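Local atomic coordinates of Svp1-like protein 2 (Kluyveromyces lactis, PDB entry 4V16), a protein that probably binds phosphatidylinositol 3,5-bisphosphate through its beta-propeller, associating with membranes, and may act in mitochondrial or peroxisomal functions and amino acid signalling. Residues T58-H63 / V98-L103; G113-I118 / D131-G136; V137-N142 / M184-R189; I227-W232 / D283-W288. All blocks are in the same frame, centred on the assembly; numbering follows the deposited sequence.

Contact 1: T58-H63 / V98-L103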
loop_
_atom_site.group_PDB
_atom_site.type_symbol
_atom_site.label_atom_id
_atom_site.label_comp_id
_atom_site.label_asym_id
_atom_site.label_seq_id
_atom_site.Cartn_x
_atom_site.Cartn_y
_atom_site.Cartn_z
ATOM N N THR A 58 12.259 -7.181 1.733
ATOM C CA THR A 58 11.097 -6.314 1.901
ATOM C C THR A 58 11.247 -5.568 3.227
ATOM O O THR A 58 11.686 -6.148 4.222
ATOM C CB THR A 58 9.762 -7.095 1.900
ATOM O OG1 THR A 58 9.535 -7.654 3.200
ATOM C CG2 THR A 58 9.752 -8.211 0.842
ATOM N N ILE A 59 10.875 -4.291 3.242
ATOM C CA ILE A 59 11.098 -3.446 4.408
ATOM C C ILE A 59 9.896 -2.546 4.662
ATOM O O ILE A 59 9.321 -1.979 3.731
ATOM C CB ILE A 59 12.370 -2.589 4.241
ATOM C CG1 ILE A 59 12.647 -1.799 5.519
ATOM C CG2 ILE A 59 12.245 -1.665 3.033
ATOM C CD1 ILE A 59 14.042 -1.241 5.590
ATOM N N ARG A 60 9.521 -2.433 5.932
ATOM C CA ARG A 60 8.378 -1.629 6.336
ATOM C C ARG A 60 8.757 -0.719 7.490
ATOM O O ARG A 60 9.811 -0.883 8.107
ATOM C CB ARG A 60 7.203 -2.520 6.735
ATOM C CG ARG A 60 6.619 -3.337 5.597
ATOM C CD ARG A 60 5.932 -2.455 4.572
ATOM N NE ARG A 60 5.358 -3.242 3.486
ATOM C CZ ARG A 60 6.025 -3.635 2.405
ATOM N NH1 ARG A 60 7.305 -3.317 2.250
ATOM N NH2 ARG A 60 5.410 -4.349 1.474
ATOM N N MET A 61 7.874 0.228 7.783
ATOM C CA MET A 61 8.149 1.280 8.748
ATOM C C MET A 61 6.906 1.547 9.589
ATOM O O MET A 61 5.785 1.516 9.076
ATOM C CB MET A 61 8.591 2.544 8.013
ATOM C CG MET A 61 8.951 3.715 8.895
ATOM S SD MET A 61 9.366 5.157 7.892
ATOM C CE MET A 61 9.882 6.313 9.160
ATOM N N LEU A 62 7.105 1.798 10.880
ATOM C CA LEU A 62 5.993 2.077 11.786
ATOM C C LEU A 62 5.817 3.574 12.015
ATOM O O LEU A 62 6.513 4.168 12.840
ATOM C CB LEU A 62 6.200 1.371 13.127
ATOM C CG LEU A 62 5.098 1.588 14.172
ATOM C CD1 LEU A 62 3.723 1.209 13.625
ATOM C CD2 LEU A 62 5.402 0.794 15.435
ATOM N N HIS A 63 4.879 4.169 11.282
ATOM C CA HIS A 63 4.553 5.586 11.417
ATOM C C HIS A 63 5.807 6.445 11.243
ATOM O O HIS A 63 6.495 6.332 10.226
ATOM C CB HIS A 63 3.881 5.845 12.769
ATOM C CG HIS A 63 2.641 5.031 12.984
ATOM N ND1 HIS A 63 1.572 5.065 12.118
ATOM C CD2 HIS A 63 2.306 4.164 13.968
ATOM C CE1 HIS A 63 0.627 4.250 12.558
ATOM N NE2 HIS A 63 1.047 3.692 13.676
ATOM N N VAL A 98 7.984 -13.945 1.762
ATOM C CA VAL A 98 7.077 -12.870 2.137
ATOM C C VAL A 98 6.497 -12.195 0.897
ATOM O O VAL A 98 7.212 -11.939 -0.072
ATOM C CB VAL A 98 7.791 -11.822 3.011
ATOM C CG1 VAL A 98 6.841 -10.690 3.389
ATOM C CG2 VAL A 98 8.356 -12.481 4.261
ATOM N N LYS A 99 5.197 -11.908 0.942
ATOM C CA LYS A 99 4.499 -11.250 -0.157
ATOM C C LYS A 99 4.042 -9.855 0.263
ATOM O O LYS A 99 4.052 -8.919 -0.538
ATOM C CB LYS A 99 3.311 -12.088 -0.608
ATOM N N ASP A 100 3.645 -9.728 1.524
ATOM C CA ASP A 100 3.213 -8.451 2.082
ATOM C C ASP A 100 3.611 -8.351 3.550
ATOM O O ASP A 100 3.836 -9.365 4.211
ATOM C CB ASP A 100 1.697 -8.275 1.941
ATOM C CG ASP A 100 1.292 -7.688 0.597
ATOM O OD1 ASP A 100 2.026 -6.824 0.067
ATOM O OD2 ASP A 100 0.227 -8.086 0.076
ATOM N N LEU A 101 3.692 -7.123 4.049
ATOM C CA LEU A 101 4.061 -6.883 5.438
ATOM C C LEU A 101 3.398 -5.607 5.949
ATOM O O LEU A 101 3.365 -4.593 5.251
ATOM C CB LEU A 101 5.581 -6.790 5.578
ATOM C CG LEU A 101 6.131 -6.563 6.987
ATOM C CD1 LEU A 101 5.714 -7.684 7.926
ATOM C CD2 LEU A 101 7.647 -6.442 6.946
ATOM N N PHE A 102 2.865 -5.673 7.166
ATOM C CA PHE A 102 2.170 -4.543 7.775
ATOM C C PHE A 102 2.544 -4.398 9.244
ATOM O O PHE A 102 2.813 -5.385 9.927
ATOM C CB PHE A 102 0.658 -4.713 7.636
ATOM C CG PHE A 102 0.215 -5.032 6.241
ATOM C CD1 PHE A 102 -0.094 -4.020 5.350
ATOM C CD2 PHE A 102 0.112 -6.347 5.819
ATOM C CE1 PHE A 102 -0.500 -4.311 4.066
ATOM C CE2 PHE A 102 -0.293 -6.645 4.537
ATOM C CZ PHE A 102 -0.599 -5.626 3.657
ATOM N N LEU A 103 2.550 -3.157 9.723
ATOM C CA LEU A 103 2.898 -2.863 11.108
ATOM C C LEU A 103 1.879 -1.947 11.771
ATOM O O LEU A 103 1.397 -0.989 11.165
ATOM C CB LEU A 103 4.280 -2.210 11.183
ATOM C CG LEU A 103 5.490 -3.030 10.734
ATOM C CD1 LEU A 103 6.730 -2.149 10.716
ATOM C CD2 LEU A 103 5.701 -4.229 11.642
#
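Arg60 and Leu101 carry this contact, which joins the innermost strands of two adjacent blades of a seven-bladed beta-propeller. Strands 59-61 and 98-103 run in nearly the same direction, but their axes come no closer than 7.0 Å, and side chains rather than backbone pairing fill the interval. The two central side chains lie alongside, pointing opposite ways: Arg60 CG rests 3.5 Å from Leu101 CD2, and Leu101 CB lies over one face of the guanidinium. A bend in the arginine at chi2 (-68°) helps bring Arg60 NE to 3.0 Å from Leu101 O, although the N-H aims well off the oxygen (128°) and the bond is weak. Towards the end of the strands, Leu103 CD1 packs 4.0 Å from Arg60 CB, and Leu62 CD1 meets Leu103 CB at 4.2 Å. At the start, Thr58 OG1 lies 4.1 Å from Val98 CG1. A classic bulge turns both Lys99 and Asp100 to Ser111 of the next strand, and Asp100 OD1 stays near the guanidinium edge, beyond salt-bridge distance. The second shell anchors the arginine: Asp19, from the preceding blade, forms a salt bridge with NH1 and accepts the N-H of Ile59. Arg60 NH1 donates to Ile59 O at 2.8 Å; the oxygen lies in the guanidinium plane, yet the nitrogen stands 59° above the carbonyl plane.

Contact 2: G113-I118 / D131-G136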
loop_
_atom_site.group_PDB
_atom_site.type_symbol
_atom_site.label_atom_id
_atom_site.label_comp_id
_atom_site.label_asym_id
_atom_site.label_seq_id
_atom_site.Cartn_x
_atom_site.Cartn_y
_atom_site.Cartn_z
ATOM N N GLY A 113 3.846 -16.754 1.771
ATOM C CA GLY A 113 3.353 -17.842 0.948
ATOM C C GLY A 113 1.842 -17.848 0.821
ATOM O O GLY A 113 1.240 -16.872 0.376
ATOM N N ASP A 114 1.235 -18.960 1.218
ATOM C CA ASP A 114 -0.199 -19.166 1.061
ATOM C C ASP A 114 -0.961 -18.726 2.311
ATOM O O ASP A 114 -2.163 -18.964 2.431
ATOM C CB ASP A 114 -0.472 -20.646 0.762
ATOM C CG ASP A 114 -1.876 -20.897 0.242
ATOM O OD1 ASP A 114 -2.498 -19.956 -0.297
ATOM O OD2 ASP A 114 -2.355 -22.045 0.368
ATOM N N VAL A 115 -0.256 -18.061 3.224
ATOM C CA VAL A 115 -0.740 -17.868 4.588
ATOM C C VAL A 115 -0.503 -16.455 5.126
ATOM O O VAL A 115 0.460 -15.785 4.745
ATOM C CB VAL A 115 -0.059 -18.890 5.525
ATOM C CG1 VAL A 115 -0.271 -18.540 6.984
ATOM C CG2 VAL A 115 -0.572 -20.295 5.238
ATOM N N ILE A 116 -1.394 -16.020 6.017
ATOM C CA ILE A 116 -1.231 -14.768 6.754
ATOM C C ILE A 116 -0.934 -15.062 8.224
ATOM O O ILE A 116 -1.742 -15.692 8.908
ATOM C CB ILE A 116 -2.490 -13.878 6.663
ATOM C CG1 ILE A 116 -2.761 -13.479 5.211
ATOM C CG2 ILE A 116 -2.329 -12.627 7.534
ATOM C CD1 ILE A 116 -4.087 -12.770 5.000
ATOM N N SER A 117 0.218 -14.597 8.703
ATOM C CA SER A 117 0.609 -14.773 10.100
ATOM C C SER A 117 0.471 -13.462 10.865
ATOM O O SER A 117 0.722 -12.389 10.317
ATOM C CB SER A 117 2.046 -15.286 10.198
ATOM O OG SER A 117 2.209 -16.486 9.465
ATOM N N ILE A 118 0.080 -13.559 12.133
ATOM C CA ILE A 118 -0.135 -12.386 12.972
ATOM C C ILE A 118 0.624 -12.513 14.293
ATOM O O ILE A 118 0.235 -13.285 15.172
ATOM C CB ILE A 118 -1.638 -12.175 13.258
ATOM C CG1 ILE A 118 -2.404 -12.016 11.940
ATOM C CG2 ILE A 118 -1.848 -10.953 14.154
ATOM C CD1 ILE A 118 -3.915 -11.944 12.097
ATOM N N ASP A 131 -2.608 -19.502 12.018
ATOM C CA ASP A 131 -2.351 -18.934 10.701
ATOM C C ASP A 131 -3.567 -19.012 9.776
ATOM O O ASP A 131 -4.257 -20.031 9.721
ATOM C CB ASP A 131 -1.162 -19.649 10.064
ATOM C CG ASP A 131 0.174 -19.066 10.499
ATOM O OD1 ASP A 131 0.203 -18.299 11.487
ATOM O OD2 ASP A 131 1.199 -19.387 9.861
ATOM N N ILE A 132 -3.811 -17.923 9.051
ATOM C CA ILE A 132 -4.970 -17.805 8.168
ATOM C C ILE A 132 -4.580 -18.036 6.713
ATOM O O ILE A 132 -3.790 -17.280 6.147
ATOM C CB ILE A 132 -5.635 -16.413 8.289
ATOM C CG1 ILE A 132 -6.008 -16.123 9.747
ATOM C CG2 ILE A 132 -6.872 -16.331 7.391
ATOM C CD1 ILE A 132 -6.490 -14.708 9.995
ATOM N N LYS A 133 -5.144 -19.076 6.111
ATOM C CA LYS A 133 -4.900 -19.365 4.704
ATOM C C LYS A 133 -5.816 -18.489 3.853
ATOM O O LYS A 133 -6.990 -18.315 4.181
ATOM C CB LYS A 133 -5.121 -20.853 4.413
ATOM C CG LYS A 133 -4.518 -21.318 3.097
ATOM C CD LYS A 133 -4.276 -22.825 3.070
ATOM C CE LYS A 133 -3.048 -23.211 3.886
ATOM N NZ LYS A 133 -2.532 -24.563 3.523
ATOM N N PHE A 134 -5.277 -17.932 2.771
ATOM C CA PHE A 134 -6.000 -16.934 1.986
ATOM C C PHE A 134 -5.691 -17.035 0.491
ATOM O O PHE A 134 -4.930 -17.901 0.061
ATOM C CB PHE A 134 -5.666 -15.530 2.501
ATOM C CG PHE A 134 -4.317 -15.028 2.068
ATOM C CD1 PHE A 134 -3.170 -15.752 2.342
ATOM C CD2 PHE A 134 -4.198 -13.824 1.396
ATOM C CE1 PHE A 134 -1.931 -15.288 1.944
ATOM C CE2 PHE A 134 -2.962 -13.356 0.995
ATOM C CZ PHE A 134 -1.828 -14.089 1.270
ATOM N N GLY A 135 -6.277 -16.127 -0.288
ATOM C CA GLY A 135 -6.279 -16.230 -1.738
ATOM C C GLY A 135 -5.122 -15.577 -2.475
ATOM O O GLY A 135 -4.957 -15.798 -3.676
ATOM N N GLY A 136 -4.334 -14.767 -1.774
ATOM C CA GLY A 136 -3.132 -14.181 -2.346
ATOM C C GLY A 136 -3.037 -12.671 -2.220
ATOM O O GLY A 136 -1.963 -12.098 -2.430
#
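Phe134 and Ile116 meet where the third and fourth strands of a propeller blade form its outer hairpin. With chi1 at 77°, CG of Phe134 sits between its backbone N and carbonyl carbon, which directs the ring across the neighbouring strand. From the root outward, Phe134 CB lies 4.0 Å from Ile116 CD1, and CG and CD2 face that methyl. Phe134 CD1 turns its edge to Asp114 O at 3.4 Å, CE1 approaches Val115 N in the ring plane, and CZ, the tip, lies 4.1 Å from Ile116 CG1. Ile116 CG1 stands over the ring centre, 3.7 Å from the centroid, in a CH-pi contact, while Gly136 N lies over the opposite face near the rim. The antiparallel backbone fixes this register: Val115 and Lys133 are a non-hydrogen-bonded pair, Ile116 and Ile132 a hydrogen-bonded one, with Ile116 N 2.7 Å from Ile132 O, and Phe134 N donates to Asp114 O. Ile116 and Ile132 share one face of the sheet and pack on Tyr147 of the next blade. On the face of Val115 and Lys133, Val115 CG2 meets Lys133 CE at 4.1 Å. Ser117 OG donates to Asp131 OD2 at 3.1 Å, from above the carboxylate plane, and is also bonded to Gln112. Asp131 OD1 forms a salt bridge with Lys127. A hydroxyl and an ammonium group around one carboxylate would probably favour its ionised form.

Contact 3: V137-N142 / M184-R189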
loop_
_atom_site.group_PDB
_atom_site.type_symbol
_atom_site.label_atom_id
_atom_site.label_comp_id
_atom_site.label_asym_id
_atom_site.label_seq_id
_atom_site.Cartn_x
_atom_site.Cartn_y
_atom_site.Cartn_z
ATOM N N VAL A 137 -4.151 -12.026 -1.883
ATOM C CA VAL A 137 -4.179 -10.579 -1.688
ATOM C C VAL A 137 -4.697 -10.259 -0.294
ATOM O O VAL A 137 -5.604 -10.922 0.207
ATOM C CB VAL A 137 -5.052 -9.866 -2.763
ATOM C CG1 VAL A 137 -5.614 -10.867 -3.763
ATOM C CG2 VAL A 137 -6.186 -9.045 -2.138
ATOM N N CYS A 138 -4.112 -9.243 0.331
ATOM C CA CYS A 138 -4.553 -8.829 1.654
ATOM C C CYS A 138 -4.089 -7.418 1.999
ATOM O O CYS A 138 -3.259 -6.828 1.309
ATOM C CB CYS A 138 -4.056 -9.811 2.719
ATOM S SG CYS A 138 -2.291 -9.696 3.090
ATOM N N GLU A 139 -4.643 -6.896 3.087
ATOM C CA GLU A 139 -4.371 -5.543 3.547
ATOM C C GLU A 139 -4.669 -5.478 5.039
ATOM O O GLU A 139 -5.656 -6.049 5.505
ATOM C CB GLU A 139 -5.221 -4.526 2.771
ATOM C CG GLU A 139 -5.274 -3.099 3.343
ATOM C CD GLU A 139 -4.224 -2.175 2.753
ATOM O OE1 GLU A 139 -3.166 -2.673 2.307
ATOM O OE2 GLU A 139 -4.464 -0.946 2.728
ATOM N N PHE A 140 -3.811 -4.791 5.782
ATOM C CA PHE A 140 -4.058 -4.532 7.193
ATOM C C PHE A 140 -3.768 -3.073 7.515
ATOM O O PHE A 140 -2.707 -2.550 7.177
ATOM C CB PHE A 140 -3.210 -5.445 8.075
ATOM C CG PHE A 140 -3.333 -5.143 9.537
ATOM C CD1 PHE A 140 -4.446 -5.553 10.250
ATOM C CD2 PHE A 140 -2.338 -4.442 10.199
ATOM C CE1 PHE A 140 -4.563 -5.272 11.599
ATOM C CE2 PHE A 140 -2.448 -4.159 11.546
ATOM C CZ PHE A 140 -3.562 -4.575 12.247
ATOM N N ALA A 141 -4.725 -2.421 8.168
ATOM C CA ALA A 141 -4.586 -1.013 8.511
ATOM C C ALA A 141 -5.502 -0.640 9.669
ATOM O O ALA A 141 -6.714 -0.857 9.612
ATOM C CB ALA A 141 -4.884 -0.143 7.302
ATOM N N ASN A 142 -4.908 -0.083 10.719
ATOM C CA ASN A 142 -5.660 0.423 11.857
ATOM C C ASN A 142 -6.449 -0.684 12.554
ATOM O O ASN A 142 -7.599 -0.490 12.952
ATOM C CB ASN A 142 -6.599 1.546 11.403
ATOM C CG ASN A 142 -6.825 2.592 12.479
ATOM O OD1 ASN A 142 -5.908 2.940 13.225
ATOM N ND2 ASN A 142 -8.049 3.101 12.564
ATOM N N MET A 184 -6.342 -6.380 -5.964
ATOM C CA MET A 184 -5.828 -5.691 -4.788
ATOM C C MET A 184 -6.932 -5.011 -3.997
ATOM O O MET A 184 -8.092 -4.978 -4.409
ATOM C CB MET A 184 -4.766 -4.664 -5.182
ATOM C CG MET A 184 -5.251 -3.566 -6.102
ATOM S SD MET A 184 -3.971 -2.323 -6.375
ATOM C CE MET A 184 -3.947 -1.512 -4.781
ATOM N N VAL A 185 -6.537 -4.465 -2.854
ATOM C CA VAL A 185 -7.464 -3.939 -1.868
ATOM C C VAL A 185 -6.825 -2.746 -1.163
ATOM O O VAL A 185 -5.610 -2.720 -0.961
ATOM C CB VAL A 185 -7.849 -5.037 -0.849
ATOM C CG1 VAL A 185 -8.209 -4.446 0.511
ATOM C CG2 VAL A 185 -8.992 -5.889 -1.394
ATOM N N ARG A 186 -7.642 -1.763 -0.798
ATOM C CA ARG A 186 -7.148 -0.571 -0.112
ATOM C C ARG A 186 -8.144 -0.030 0.905
ATOM O O ARG A 186 -9.252 0.372 0.556
ATOM C CB ARG A 186 -6.813 0.530 -1.120
ATOM C CG ARG A 186 -5.474 0.377 -1.818
ATOM C CD ARG A 186 -4.306 0.492 -0.846
ATOM N NE ARG A 186 -3.022 0.469 -1.542
ATOM C CZ ARG A 186 -2.414 -0.637 -1.960
ATOM N NH1 ARG A 186 -2.965 -1.826 -1.756
ATOM N NH2 ARG A 186 -1.249 -0.554 -2.587
ATOM N N LEU A 187 -7.730 -0.019 2.167
ATOM C CA LEU A 187 -8.498 0.619 3.226
ATOM C C LEU A 187 -8.266 2.125 3.202
ATOM O O LEU A 187 -7.160 2.579 2.907
ATOM C CB LEU A 187 -8.100 0.053 4.590
ATOM C CG LEU A 187 -8.682 -1.307 4.969
ATOM C CD1 LEU A 187 -7.802 -1.993 6.003
ATOM C CD2 LEU A 187 -10.092 -1.131 5.503
ATOM N N ASN A 188 -9.300 2.900 3.510
ATOM C CA ASN A 188 -9.133 4.341 3.650
ATOM C C ASN A 188 -8.380 4.651 4.942
ATOM O O ASN A 188 -7.966 3.741 5.660
ATOM C CB ASN A 188 -10.485 5.058 3.621
ATOM C CG ASN A 188 -11.438 4.558 4.685
ATOM O OD1 ASN A 188 -11.121 3.641 5.441
ATOM N ND2 ASN A 188 -12.616 5.166 4.753
ATOM N N ARG A 189 -8.202 5.934 5.235
ATOM C CA ARG A 189 -7.411 6.349 6.387
ATOM C C ARG A 189 -8.078 5.956 7.704
ATOM O O ARG A 189 -7.423 5.420 8.599
ATOM C CB ARG A 189 -7.169 7.857 6.342
ATOM C CG ARG A 189 -6.273 8.296 5.193
ATOM C CD ARG A 189 -4.812 7.964 5.469
ATOM N NE ARG A 189 -4.044 9.150 5.853
ATOM C CZ ARG A 189 -3.381 9.934 5.005
ATOM N NH1 ARG A 189 -3.373 9.673 3.702
ATOM N NH2 ARG A 189 -2.718 10.988 5.460
#
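Glu139 OE2 accepts a weak, long hydrogen bond from Leu187 N at 3.4 Å, nearly straight at 163°, and is thus the acceptor for a backbone N-H of the facing strand. The glutamate bends at chi2 (93°), and its CG packs 3.8 Å from Leu187 CD1. Glu139 OE1 comes within 4.2 Å of Arg186 NH1, but it stands well out of the guanidinium plane, so no N-H points at it and the attraction is one of charge alone; the two flat groups are nearly parallel (10°). Strands 138-141 and 184-187 are innermost strands of adjacent propeller blades, running almost parallel with axes 6.5 Å apart at closest and tied by side chains. Arg186 has other acceptors: NH1 donates to Val185 O at 2.9 Å, NH2 forms a salt bridge with Asp229 on the following blade, and NE gives a weak bond to Met230 O. Arg186 O in turn accepts from Trp232 NE1. Met184 CE lies over one face of the guanidinium, towards its rim. Apolar contacts continue along the strands: Glu139 CB meets Val185 CG1 at 3.7 Å, and Leu187 CD1 lies 3.7 Å from Ala141 CB.

Contact 4: I227-W232 / D283-W288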
loop_
_atom_site.group_PDB
_atom_site.type_symbol
_atom_site.label_atom_id
_atom_site.label_comp_id
_atom_site.label_asym_id
_atom_site.label_seq_id
_atom_site.Cartn_x
_atom_site.Cartn_y
_atom_site.Cartn_z
ATOM N N ILE A 227 -4.234 -3.029 -12.712
ATOM C CA ILE A 227 -4.120 -1.846 -11.868
ATOM C C ILE A 227 -2.870 -1.920 -10.996
ATOM O O ILE A 227 -2.671 -2.880 -10.252
ATOM C CB ILE A 227 -5.376 -1.684 -10.997
ATOM C CG1 ILE A 227 -6.559 -1.289 -11.886
ATOM C CG2 ILE A 227 -5.167 -0.631 -9.916
ATOM C CD1 ILE A 227 -7.907 -1.521 -11.253
ATOM N N ILE A 228 -2.037 -0.889 -11.092
ATOM C CA ILE A 228 -0.735 -0.875 -10.434
ATOM C C ILE A 228 -0.837 -0.463 -8.970
ATOM O O ILE A 228 -0.180 -1.054 -8.111
ATOM C CB ILE A 228 0.241 0.080 -11.147
ATOM C CG1 ILE A 228 0.290 -0.218 -12.648
ATOM C CG2 ILE A 228 1.633 -0.019 -10.534
ATOM C CD1 ILE A 228 0.674 -1.643 -12.990
ATOM N N ASP A 229 -1.639 0.558 -8.686
ATOM C CA ASP A 229 -1.820 0.996 -7.306
ATOM C C ASP A 229 -3.076 1.841 -7.102
ATOM O O ASP A 229 -3.558 2.499 -8.026
ATOM C CB ASP A 229 -0.595 1.789 -6.839
ATOM C CG ASP A 229 -0.536 1.938 -5.328
ATOM O OD1 ASP A 229 -0.989 1.016 -4.617
ATOM O OD2 ASP A 229 -0.031 2.975 -4.851
ATOM N N MET A 230 -3.593 1.799 -5.876
ATOM C CA MET A 230 -4.692 2.653 -5.434
ATOM C C MET A 230 -4.295 3.355 -4.145
ATOM O O MET A 230 -3.433 2.876 -3.411
ATOM C CB MET A 230 -5.963 1.842 -5.193
ATOM C CG MET A 230 -6.593 1.244 -6.427
ATOM S SD MET A 230 -7.977 0.186 -5.966
ATOM C CE MET A 230 -8.803 0.027 -7.542
ATOM N N ARG A 231 -4.934 4.484 -3.858
ATOM C CA ARG A 231 -4.690 5.175 -2.601
ATOM C C ARG A 231 -5.762 6.219 -2.310
ATOM O O ARG A 231 -6.067 7.063 -3.153
ATOM C CB ARG A 231 -3.311 5.835 -2.618
ATOM C CG ARG A 231 -2.678 5.962 -1.251
ATOM C CD ARG A 231 -2.242 4.606 -0.693
ATOM N NE ARG A 231 -0.942 4.181 -1.206
ATOM C CZ ARG A 231 -0.359 3.024 -0.905
ATOM N NH1 ARG A 231 -0.957 2.163 -0.093
ATOM N NH2 ARG A 231 0.826 2.725 -1.418
ATOM N N TRP A 232 -6.330 6.150 -1.109
ATOM C CA TRP A 232 -7.336 7.109 -0.667
ATOM C C TRP A 232 -6.701 8.436 -0.271
ATOM O O TRP A 232 -5.590 8.471 0.262
ATOM C CB TRP A 232 -8.122 6.555 0.521
ATOM C CG TRP A 232 -8.975 5.368 0.204
ATOM C CD1 TRP A 232 -8.579 4.064 0.147
ATOM C CD2 TRP A 232 -10.378 5.374 -0.081
ATOM N NE1 TRP A 232 -9.647 3.257 -0.163
ATOM C CE2 TRP A 232 -10.764 4.038 -0.308
ATOM C CE3 TRP A 232 -11.346 6.380 -0.172
ATOM C CZ2 TRP A 232 -12.074 3.682 -0.619
ATOM C CZ3 TRP A 232 -12.644 6.025 -0.481
ATOM C CH2 TRP A 232 -12.997 4.688 -0.701
ATOM N N ASP A 283 6.136 -0.476 -12.514
ATOM C CA ASP A 283 5.570 -0.448 -11.169
ATOM C C ASP A 283 5.725 0.942 -10.567
ATOM O O ASP A 283 6.654 1.672 -10.908
ATOM C CB ASP A 283 6.251 -1.492 -10.274
ATOM C CG ASP A 283 5.560 -1.659 -8.928
ATOM O OD1 ASP A 283 4.315 -1.755 -8.899
ATOM O OD2 ASP A 283 6.263 -1.696 -7.894
ATOM N N CYS A 284 4.804 1.308 -9.682
ATOM C CA CYS A 284 4.902 2.562 -8.945
ATOM C C CYS A 284 4.006 2.509 -7.715
ATOM O O CYS A 284 3.288 1.530 -7.504
ATOM C CB CYS A 284 4.522 3.750 -9.836
ATOM S SG CYS A 284 2.763 3.865 -10.255
ATOM N N LYS A 285 4.061 3.555 -6.896
ATOM C CA LYS A 285 3.180 3.660 -5.738
ATOM C C LYS A 285 2.755 5.106 -5.508
ATOM O O LYS A 285 3.556 6.035 -5.633
ATOM C CB LYS A 285 3.862 3.094 -4.490
ATOM C CG LYS A 285 4.069 1.590 -4.558
ATOM C CD LYS A 285 4.560 1.009 -3.244
ATOM C CE LYS A 285 4.703 -0.505 -3.341
ATOM N NZ LYS A 285 5.148 -1.129 -2.064
ATOM N N ILE A 286 1.478 5.276 -5.181
ATOM C CA ILE A 286 0.880 6.591 -5.007
ATOM C C ILE A 286 0.949 7.025 -3.545
ATOM O O ILE A 286 0.863 6.195 -2.639
ATOM C CB ILE A 286 -0.597 6.607 -5.459
ATOM C CG1 ILE A 286 -0.764 5.952 -6.833
ATOM C CG2 ILE A 286 -1.125 8.033 -5.494
ATOM C CD1 ILE A 286 -2.186 5.538 -7.126
ATOM N N ALA A 287 1.099 8.327 -3.322
ATOM C CA ALA A 287 1.058 8.887 -1.976
ATOM C C ALA A 287 0.441 10.278 -1.990
ATOM O O ALA A 287 0.901 11.164 -2.708
ATOM C CB ALA A 287 2.449 8.938 -1.379
ATOM N N TRP A 288 -0.609 10.457 -1.197
ATOM C CA TRP A 288 -1.202 11.772 -1.001
ATOM C C TRP A 288 -0.398 12.569 0.019
ATOM O O TRP A 288 -0.220 12.133 1.154
ATOM C CB TRP A 288 -2.650 11.650 -0.533
ATOM C CG TRP A 288 -3.590 11.119 -1.564
ATOM C CD1 TRP A 288 -3.806 9.811 -1.882
ATOM C CD2 TRP A 288 -4.457 11.887 -2.407
ATOM N NE1 TRP A 288 -4.753 9.715 -2.874
ATOM C CE2 TRP A 288 -5.168 10.975 -3.214
ATOM C CE3 TRP A 288 -4.701 13.254 -2.557
ATOM C CZ2 TRP A 288 -6.106 11.390 -4.159
ATOM C CZ3 TRP A 288 -5.630 13.664 -3.495
ATOM C CH2 TRP A 288 -6.322 12.734 -4.284
#
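Asp229, Arg231, Ile286 and Trp288 make a buried contact between the innermost strands of neighbouring propeller blades, knit by three hydrogen bonds between side chains and backbone. Ile286 N donates to Asp229 OD2 at 2.8 Å, practically straight (177°) and on the anti lone pair of the oxygen. Arg231, bent at chi2 and chi3, brings NE to 3.1 Å from Ile286 O, which lies in the guanidinium plane. In the third the side chain comes from 283-288: Trp288 NE1 donates to Arg231 O at 3.0 Å, from well above the carbonyl plane. Both polar groups of the Ile286 backbone are thus held by side chains of the opposite strand. Arg231 NH2 and Asp229 OD2 form a salt bridge of charges alone, the oxygen standing off the guanidinium plane. Apolar atoms fill in around these bonds, with Ile286 CB 4.0 Å from Arg231 CB and Ile228 CG2 4.1 Å from Cys284 SG. A classic bulge at Ile228 and Asp229 turns both to Val242. Strand 182-187 flanks one side, Asp229 OD1 in a salt bridge to Arg186; on the other, Lys285 NZ forms a salt bridge with Glu21 and a hydrogen bond with Tyr20 O, while Ile286 packs behind on strand 293-298.

How the contacts relate
From the N terminus the four contacts follow one another in series; none nests in or crosses another. Contact 1 closes the first loop, spanning the rest of the second blade and joining its inner strand to that of the third. Contact 2 closes a short loop at the outer hairpin of this third blade. The chain then passes straight into contact 3, which links the fourth and fifth blades, and contact 4 links the sixth and seventh. Between them, Phe102 of contact 1 packs on strand 138-141, Ile116 CD1 of contact 2 touches Cys138, and Arg186 joins contacts 3 and 4. Together they tie the second to seventh blades around the propeller axis, largely by their inner strands.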